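Local coordinates for protein sulfotransferase (Alicyclobacillus acidocaldarius subsp. acidocaldarius, PDB 3RNL) that probably transfers sulfuryl groups, as sulfotransferases do, and binds magnesium, at residues A[8-21]-A[103-117]. Numbering follows the deposited sequence. Where two conformers were deposited one is given.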
ATOM      1  N   ARG A   8       9.924  -8.638 -16.784  1.00 20.41           N
ATOM      2  CA  ARG A   8       9.870  -7.397 -16.031  1.00 21.17           C
ATOM      3  C   ARG A   8       8.437  -7.103 -15.593  1.00 14.85           C
ATOM      4  O   ARG A   8       7.485  -7.612 -16.202  1.00 18.01           O
ATOM      5  CB  ARG A   8      10.476  -6.249 -16.837  1.00 28.29           C
ATOM      6  CG  ARG A   8       9.993  -6.179 -18.257  1.00 34.96           C
ATOM      7  CD  ARG A   8       8.621  -5.554 -18.306  1.00 51.01           C
ATOM      8  NE  ARG A   8       8.527  -4.516 -19.326  1.00 53.95           N
ATOM      9  CZ  ARG A   8       7.590  -3.578 -19.331  1.00 45.92           C
ATOM     10  NH1 ARG A   8       6.685  -3.550 -18.361  1.00 25.31           N
ATOM     11  NH2 ARG A   8       7.566  -2.665 -20.295  1.00 44.81           N
ATOM     12  N   PRO A   9       8.279  -6.316 -14.524  1.00 14.92           N
ATOM     13  CA  PRO A   9       6.936  -6.021 -14.008  1.00 14.19           C
ATOM     14  C   PRO A   9       6.170  -5.072 -14.921  1.00 17.24           C
ATOM     15  O   PRO A   9       6.756  -4.170 -15.539  1.00 16.43           O
ATOM     16  CB  PRO A   9       7.214  -5.366 -12.664  1.00 12.48           C
ATOM     17  CG  PRO A   9       8.571  -4.716 -12.847  1.00 13.25           C
ATOM     18  CD  PRO A   9       9.339  -5.664 -13.733  1.00 15.38           C
ATOM     19  N   ASN A  10       4.918  -5.396 -15.178  1.00 12.88           N
ATOM     20  CA  ASN A  10       3.982  -4.437 -15.756  1.00 12.54           C
ATOM     21  C   ASN A  10       2.867  -3.871 -14.871  1.00 11.26           C
ATOM     22  O   ASN A  10       1.983  -3.173 -15.376  1.00 11.42           O
ATOM     23  CB  ASN A  10       3.491  -4.901 -17.113  1.00 12.54           C
ATOM     24  CG  ASN A  10       2.808  -6.234 -17.036  1.00 12.59           C
ATOM     25  OD1 ASN A  10       2.336  -6.628 -15.982  1.00 13.91           O
ATOM     26  ND2 ASN A  10       2.763  -6.944 -18.157  1.00 20.17           N
ATOM     27  N   PHE A  11       2.830  -4.269 -13.604  1.00 10.86           N
ATOM     28  CA  PHE A  11       1.913  -3.636 -12.659  1.00 10.40           C
ATOM     29  C   PHE A  11       2.525  -3.625 -11.270  1.00 10.13           C
ATOM     30  O   PHE A  11       3.459  -4.394 -10.985  1.00 10.32           O
ATOM     31  CB  PHE A  11       0.502  -4.275 -12.689  1.00 10.41           C
ATOM     32  CG  PHE A  11       0.386  -5.610 -11.977  1.00 11.58           C
ATOM     33  CD1 PHE A  11      -0.062  -5.676 -10.661  1.00 10.59           C
ATOM     34  CD2 PHE A  11       0.645  -6.799 -12.659  1.00 11.60           C
ATOM     35  CE1 PHE A  11      -0.200  -6.916 -10.001  1.00 13.45           C
ATOM     36  CE2 PHE A  11       0.508  -8.038 -12.022  1.00 11.14           C
ATOM     37  CZ  PHE A  11       0.080  -8.096 -10.687  1.00 11.86           C
ATOM     38  N   PHE A  12       2.043  -2.720 -10.423  1.00  9.84           N
ATOM     39  CA  PHE A  12       2.566  -2.626  -9.067  1.00  9.69           C
ATOM     40  C   PHE A  12       1.417  -2.464  -8.117  1.00  9.60           C
ATOM     41  O   PHE A  12       0.461  -1.755  -8.413  1.00 11.51           O
ATOM     42  CB  PHE A  12       3.492  -1.405  -8.938  1.00  9.64           C
ATOM     43  CG  PHE A  12       4.679  -1.467  -9.861  1.00 11.40           C
ATOM     44  CD1 PHE A  12       5.827  -2.139  -9.482  1.00 10.65           C
ATOM     45  CD2 PHE A  12       4.648  -0.851 -11.097  1.00 13.39           C
ATOM     46  CE1 PHE A  12       6.913  -2.211 -10.331  1.00 11.42           C
ATOM     47  CE2 PHE A  12       5.746  -0.908 -11.950  1.00 16.47           C
ATOM     48  CZ  PHE A  12       6.876  -1.592 -11.565  1.00 15.78           C
ATOM     49  N   ILE A  13       1.516  -3.129  -6.971  1.00  9.69           N
ATOM     50  CA  ILE A  13       0.561  -2.928  -5.883  1.00  9.79           C
ATOM     51  C   ILE A  13       1.291  -2.016  -4.911  1.00  9.76           C
ATOM     52  O   ILE A  13       2.317  -2.392  -4.343  1.00 11.45           O
ATOM     53  CB  ILE A  13       0.205  -4.265  -5.218  1.00 11.64           C
ATOM     54  CG1 ILE A  13      -0.537  -5.153  -6.230  1.00 12.44           C
ATOM     55  CG2 ILE A  13      -0.660  -4.031  -3.975  1.00 13.59           C
ATOM     56  CD1 ILE A  13      -0.723  -6.618  -5.760  1.00 15.16           C
ATOM     57  N   VAL A  14       0.826  -0.775  -4.811  1.00  9.76           N
ATOM     58  CA  VAL A  14       1.647   0.244  -4.150  1.00 10.53           C
ATOM     59  C   VAL A  14       1.310   0.593  -2.706  1.00 13.83           C
ATOM     60  O   VAL A  14       1.981   1.430  -2.097  1.00 12.37           O
ATOM     61  CB  VAL A  14       1.705   1.531  -4.994  1.00  9.56           C
ATOM     62  CG1 VAL A  14       2.253   1.205  -6.388  1.00 11.59           C
ATOM     63  CG2 VAL A  14       0.310   2.165  -5.097  1.00 10.45           C
ATOM     64  N   GLY A  15       0.241   0.021  -2.167  1.00 13.20           N
ATOM     65  CA  GLY A  15      -0.160   0.396  -0.812  1.00 10.84           C
ATOM     66  C   GLY A  15      -1.673   0.425  -0.788  1.00 14.29           C
ATOM     67  O   GLY A  15      -2.306   0.012  -1.770  1.00 13.40           O
ATOM     68  N   ALA A  16      -2.248   0.993   0.268  1.00 14.15           N
ATOM     69  CA  ALA A  16      -1.458   1.562   1.346  1.00 12.66           C
ATOM     70  C   ALA A  16      -1.130   0.479   2.373  1.00 16.88           C
ATOM     71  O   ALA A  16      -1.681  -0.620   2.316  1.00 17.86           O
ATOM     72  CB  ALA A  16      -2.249   2.699   2.022  1.00 16.83           C
ATOM     73  N   ALA A  17      -0.304   0.821   3.359  1.00 15.07           N
ATOM     74  CA  ALA A  17       0.112  -0.148   4.374  1.00 16.24           C
ATOM     75  C   ALA A  17      -1.051  -0.427   5.329  1.00 18.06           C
ATOM     76  O   ALA A  17      -1.764   0.495   5.706  1.00 17.09           O
ATOM     77  CB  ALA A  17       1.321   0.387   5.152  1.00 17.40           C
ATOM     78  N   LYS A  18      -1.208  -1.693   5.727  1.00 15.17           N
ATOM     79  CA  LYS A  18      -2.291  -2.156   6.613  1.00 16.07           C
ATOM     80  C   LYS A  18      -3.688  -1.991   5.993  1.00 19.41           C
ATOM     81  O   LYS A  18      -4.690  -1.838   6.703  1.00 19.36           O
ATOM     82  CB  LYS A  18      -2.218  -1.496   8.010  1.00 17.22           C
ATOM     83  CG  LYS A  18      -0.841  -1.570   8.675  1.00 22.19           C
ATOM     84  CD  LYS A  18      -0.272  -2.987   8.651  1.00 24.34           C
ATOM     85  CE  LYS A  18      -1.126  -3.976   9.430  1.00 30.10           C
ATOM     86  NZ  LYS A  18      -0.542  -5.369   9.351  1.00 29.74           N
ATOM     87  N   CYS A  19      -3.716  -1.957   4.664  1.00 20.59           N
ATOM     88  CA  CYS A  19      -4.951  -1.941   3.865  1.00 18.84           C
ATOM     89  C   CYS A  19      -5.413  -3.260   3.231  1.00 23.16           C
ATOM     90  O   CYS A  19      -6.295  -3.249   2.376  1.00 26.62           O
ATOM     91  CB  CYS A  19      -4.956  -0.779   2.875  1.00 15.82           C
ATOM     92  SG  CYS A  19      -4.904   0.801   3.797  1.00 20.19           S
ATOM     93  N   GLY A  20      -4.737  -4.360   3.534  1.00 22.95           N
ATOM     94  CA  GLY A  20      -5.178  -5.659   3.052  1.00 25.46           C
ATOM     95  C   GLY A  20      -4.574  -6.089   1.727  1.00 25.56           C
ATOM     96  O   GLY A  20      -5.039  -7.055   1.110  1.00 22.03           O
ATOM     97  N   THR A  21      -3.536  -5.389   1.275  1.00 15.81           N
ATOM     98  CA  THR A  21      -2.908  -5.754   0.002  1.00 13.61           C
ATOM     99  C   THR A  21      -2.254  -7.126   0.055  1.00 20.07           C
ATOM    100  O   THR A  21      -2.038  -7.753  -0.981  1.00 19.97           O
ATOM    101  CB  THR A  21      -1.873  -4.724  -0.476  1.00 20.68           C
ATOM    102  OG1 THR A  21      -0.825  -4.616   0.489  1.00 22.28           O
ATOM    103  CG2 THR A  21      -2.532  -3.360  -0.688  1.00 22.55           C
HETATM  104  N   MSE A 103       8.998   4.972 -11.227  0.53 10.81           N
HETATM  105  CA  MSE A 103       8.366   3.828 -11.892  0.53  9.72           C
HETATM  106  C   MSE A 103       8.030   4.167 -13.326  0.53 10.66           C
HETATM  107  O   MSE A 103       8.258   3.373 -14.237  0.53 12.74           O
HETATM  108  CB  MSE A 103       7.068   3.432 -11.193  0.53 12.43           C
HETATM  109  CG  MSE A 103       7.243   2.767  -9.855  0.53  7.39           C
HETATM  110 SE   MSE A 103       5.470   2.618  -9.022  0.53 19.53          SE
HETATM  111  CE  MSE A 103       5.904   1.275  -7.694  0.53 10.46           C
ATOM    112  N   TYR A 104       7.449   5.344 -13.521  1.00  9.35           N
ATOM    113  CA  TYR A 104       7.046   5.756 -14.861  1.00  9.42           C
ATOM    114  C   TYR A 104       8.242   5.888 -15.796  1.00 10.01           C
ATOM    115  O   TYR A 104       8.187   5.562 -17.008  1.00 10.55           O
ATOM    116  CB  TYR A 104       6.291   7.093 -14.773  1.00 10.78           C
ATOM    117  CG  TYR A 104       5.770   7.557 -16.113  1.00 10.11           C
ATOM    118  CD1 TYR A 104       4.503   7.185 -16.554  1.00 12.20           C
ATOM    119  CD2 TYR A 104       6.558   8.359 -16.945  1.00 10.77           C
ATOM    120  CE1 TYR A 104       4.031   7.598 -17.784  1.00 16.52           C
ATOM    121  CE2 TYR A 104       6.093   8.773 -18.165  1.00 13.31           C
ATOM    122  CZ  TYR A 104       4.831   8.385 -18.583  1.00 17.64           C
ATOM    123  OH  TYR A 104       4.350   8.813 -19.796  1.00 19.87           O
ATOM    124  N   ASP A 105       9.334   6.395 -15.250  1.00  9.14           N
ATOM    125  CA  ASP A 105      10.520   6.560 -16.065  1.00 13.17           C
ATOM    126  C   ASP A 105      11.050   5.206 -16.534  1.00 16.89           C
ATOM    127  O   ASP A 105      11.649   5.109 -17.607  1.00 14.34           O
ATOM    128  CB  ASP A 105      11.596   7.345 -15.306  1.00 12.87           C
ATOM    129  CG  ASP A 105      11.302   8.844 -15.262  1.00 14.82           C
ATOM    130  OD1 ASP A 105      10.460   9.324 -16.052  1.00 15.53           O
ATOM    131  OD2 ASP A 105      11.920   9.558 -14.440  1.00 16.45           O
ATOM    132  N   ALA A 106      10.873   4.174 -15.709  1.00 10.34           N
ATOM    133  CA  ALA A 106      11.239   2.808 -16.104  1.00 13.58           C
ATOM    134  C   ALA A 106      10.171   2.079 -16.945  1.00 17.32           C
ATOM    135  O   ALA A 106      10.492   1.409 -17.931  1.00 15.21           O
ATOM    136  CB  ALA A 106      11.601   1.980 -14.858  1.00 13.33           C
ATOM    137  N   TYR A 107       8.908   2.215 -16.535  1.00 11.39           N
ATOM    138  CA  TYR A 107       7.795   1.446 -17.116  1.00 10.40           C
ATOM    139  C   TYR A 107       6.576   2.336 -17.322  1.00  9.31           C
ATOM    140  O   TYR A 107       5.641   2.303 -16.537  1.00 11.11           O
ATOM    141  CB  TYR A 107       7.420   0.289 -16.186  1.00 13.86           C
ATOM    142  CG  TYR A 107       8.583  -0.630 -15.934  1.00 17.65           C
ATOM    143  CD1 TYR A 107       9.150  -1.354 -16.970  1.00 21.18           C
ATOM    144  CD2 TYR A 107       9.135  -0.753 -14.661  1.00 13.70           C
ATOM    145  CE1 TYR A 107      10.238  -2.197 -16.749  1.00 23.82           C
ATOM    146  CE2 TYR A 107      10.220  -1.606 -14.433  1.00 16.56           C
ATOM    147  CZ  TYR A 107      10.764  -2.311 -15.472  1.00 21.23           C
ATOM    148  OH  TYR A 107      11.842  -3.139 -15.244  1.00 24.21           O
ATOM    149  N   PRO A 108       6.591   3.146 -18.382  1.00 12.45           N
ATOM    150  CA  PRO A 108       5.503   4.117 -18.537  1.00  9.74           C
ATOM    151  C   PRO A 108       4.132   3.479 -18.812  1.00 14.15           C
ATOM    152  O   PRO A 108       3.120   4.163 -18.697  1.00 15.05           O
ATOM    153  CB  PRO A 108       5.950   4.965 -19.734  1.00 13.14           C
ATOM    154  CG  PRO A 108       6.948   4.096 -20.472  1.00 14.39           C
ATOM    155  CD  PRO A 108       7.635   3.291 -19.413  1.00 13.79           C
ATOM    156  N   ASP A 109       4.117   2.212 -19.208  1.00 11.91           N
ATOM    157  CA  ASP A 109       2.856   1.513 -19.480  1.00 13.15           C
ATOM    158  C   ASP A 109       2.347   0.717 -18.273  1.00 14.56           C
ATOM    159  O   ASP A 109       1.344  -0.001 -18.364  1.00 14.67           O
ATOM    160  CB  ASP A 109       3.016   0.601 -20.699  1.00 16.12           C
ATOM    161  CG  ASP A 109       3.282   1.392 -21.986  1.00 35.78           C
ATOM    162  OD1 ASP A 109       2.793   2.540 -22.103  1.00 32.17           O
ATOM    163  OD2 ASP A 109       3.985   0.876 -22.880  1.00 43.37           O
ATOM    164  N   ALA A 110       3.039   0.820 -17.147  1.00 10.80           N
ATOM    165  CA  ALA A 110       2.644   0.038 -15.966  1.00 13.14           C
ATOM    166  C   ALA A 110       1.258   0.389 -15.432  1.00 13.95           C
ATOM    167  O   ALA A 110       0.831   1.535 -15.488  1.00 12.34           O
ATOM    168  CB  ALA A 110       3.692   0.179 -14.848  1.00 13.62           C
ATOM    169  N   LYS A 111       0.579  -0.604 -14.863  1.00  9.40           N
ATOM    170  CA  LYS A 111      -0.697  -0.361 -14.190  1.00  9.52           C
ATOM    171  C   LYS A 111      -0.488  -0.372 -12.682  1.00 11.45           C
ATOM    172  O   LYS A 111       0.410  -1.044 -12.173  1.00 11.78           O
ATOM    173  CB  LYS A 111      -1.724  -1.416 -14.580  1.00  9.25           C
ATOM    174  CG  LYS A 111      -2.111  -1.321 -16.056  1.00 12.61           C
ATOM    175  CD  LYS A 111      -2.991  -2.506 -16.483  1.00 17.69           C
ATOM    176  CE  LYS A 111      -3.139  -2.500 -18.016  1.00 34.12           C
ATOM    177  NZ  LYS A 111      -3.884  -3.671 -18.563  1.00 43.11           N
ATOM    178  N   ILE A 112      -1.296   0.408 -11.978  1.00  8.07           N
ATOM    179  CA  ILE A 112      -1.087   0.641 -10.559  1.00  7.81           C
ATOM    180  C   ILE A 112      -2.336   0.220  -9.801  1.00 11.43           C
ATOM    181  O   ILE A 112      -3.437   0.669 -10.149  1.00 11.56           O
ATOM    182  CB  ILE A 112      -0.888   2.141 -10.299  1.00  7.55           C
ATOM    183  CG1 ILE A 112       0.231   2.717 -11.181  1.00  8.75           C
ATOM    184  CG2 ILE A 112      -0.654   2.408  -8.793  1.00 11.34           C
ATOM    185  CD1 ILE A 112       1.621   2.164 -10.857  1.00 13.28           C
ATOM    186  N   LEU A 113      -2.172  -0.642  -8.793  1.00  9.56           N
ATOM    187  CA  LEU A 113      -3.266  -0.993  -7.879  1.00  8.31           C
ATOM    188  C   LEU A 113      -3.042  -0.354  -6.528  1.00 11.90           C
ATOM    189  O   LEU A 113      -1.969  -0.501  -5.938  1.00 10.21           O
ATOM    190  CB  LEU A 113      -3.336  -2.518  -7.684  1.00  8.79           C
ATOM    191  CG  LEU A 113      -3.882  -3.277  -8.900  1.00 16.28           C
ATOM    192  CD1 LEU A 113      -3.673  -4.787  -8.748  1.00 17.58           C
ATOM    193  CD2 LEU A 113      -5.368  -2.961  -9.076  1.00 16.40           C
ATOM    194  N   ILE A 114      -4.062   0.343  -6.027  1.00  8.82           N
ATOM    195  CA  ILE A 114      -3.982   1.005  -4.726  1.00  8.41           C
ATOM    196  C   ILE A 114      -5.158   0.507  -3.919  1.00 12.30           C
ATOM    197  O   ILE A 114      -6.270   0.489  -4.436  1.00 13.25           O
ATOM    198  CB  ILE A 114      -4.163   2.530  -4.893  1.00 12.10           C
ATOM    199  CG1 ILE A 114      -3.025   3.109  -5.738  1.00 12.81           C
ATOM    200  CG2 ILE A 114      -4.257   3.229  -3.519  1.00 14.48           C
ATOM    201  CD1 ILE A 114      -3.236   4.574  -6.145  1.00 13.29           C
HETATM  202  N   MSE A 115      -4.933   0.092  -2.668  1.00  9.02           N
HETATM  203  CA  MSE A 115      -6.067  -0.271  -1.806  1.00  8.44           C
HETATM  204  C   MSE A 115      -6.073   0.658  -0.600  1.00 13.55           C
HETATM  205  O   MSE A 115      -5.039   0.859   0.035  1.00 14.79           O
HETATM  206  CB  MSE A 115      -6.014  -1.734  -1.350  1.00 16.84           C
HETATM  207  CG  MSE A 115      -7.215  -2.113  -0.468  1.00 13.38           C
HETATM  208 SE   MSE A 115      -7.659  -4.013  -0.537  0.61 36.27          SE
HETATM  209  CE  MSE A 115      -5.932  -4.706  -1.028  1.00 28.98           C
ATOM    210  N   LEU A 116      -7.232   1.241  -0.303  1.00 12.22           N
ATOM    211  CA  LEU A 116      -7.337   2.208   0.785  1.00  8.26           C
ATOM    212  C   LEU A 116      -8.345   1.744   1.805  1.00 11.11           C
ATOM    213  O   LEU A 116      -9.360   1.153   1.473  1.00 14.45           O
ATOM    214  CB  LEU A 116      -7.778   3.578   0.248  1.00 11.66           C
ATOM    215  CG  LEU A 116      -6.929   4.167  -0.881  1.00 11.18           C
ATOM    216  CD1 LEU A 116      -7.555   5.477  -1.393  1.00 12.06           C
ATOM    217  CD2 LEU A 116      -5.494   4.423  -0.411  1.00 13.02           C
ATOM    218  N   ARG A 117      -8.071   2.074   3.055  1.00 13.19           N
ATOM    219  CA  ARG A 117      -8.948   1.710   4.142  1.00 14.09           C
ATOM    220  C   ARG A 117      -9.217   2.969   4.957  1.00 11.50           C
ATOM    221  O   ARG A 117      -8.384   3.865   4.975  1.00 12.49           O
ATOM    222  CB  ARG A 117      -8.196   0.712   5.002  1.00 19.72           C
ATOM    223  CG  ARG A 117      -8.925   0.253   6.190  1.00 24.11           C
ATOM    224  CD  ARG A 117      -8.066  -0.727   6.896  1.00 20.09           C
ATOM    225  NE  ARG A 117      -8.797  -1.395   7.953  1.00 20.69           N
ATOM    226  CZ  ARG A 117      -8.256  -2.322   8.723  1.00 25.53           C
ATOM    227  NH1 ARG A 117      -6.986  -2.680   8.540  1.00 22.92           N
ATOM    228  NH2 ARG A 117      -8.987  -2.892   9.657  1.00 22.20           N
TER
HETATM  229  O   HOH W   1       6.171   0.155 -19.763  1.00 21.83           O
HETATM  230  O   HOH W   2       0.680  -2.681 -18.214  1.00 28.49           O
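Met103 packs on Phe12 where helix 99-106 leads into strand 111-116, which pairs in parallel with strand 11-13 at the centre of the P-loop-like alpha-beta-alpha sandwich expected of sulfotransferases. Selenomethionine Met103 lays its end over one face of the Phe12 ring, CE 4.1 Å from its centroid in a CH-pi contact, and SE beside it in a Met-aromatic one. The Tyr107 ring meets that ring's edge with CD2, while its own face takes the carbonyl oxygen of Pro9. Tyr107 CD1 sits over the centre of one face of the Arg8 guanidinium, the planes 44° apart, and Arg8 NH1 reaches Pro9 O at 2.9 Å; an alanine here in place of Arg8 would probably strip the tyrosine ring of this packing and take from the water on Asp109 N its link to NH2. Ala110 CB touches the Phe12 edge at CE2, 3.7 Å away. Lys111 N bonds Asn10 O, Lys111 O accepts Phe12 N, and Leu113 repeats the pattern with Phe12 O and Val14 N. Farther along, Met115 N bonds Gly15 O (2.8 Å) and its carbonyl oxygen accepts Ala16 N, across the cis peptide bond joining Gly15 to Ala16. Finally Arg117, extended with CG anti to N (chi1 178°), presents NH1 in its guanidinium plane to Lys18 O at 3.1 Å.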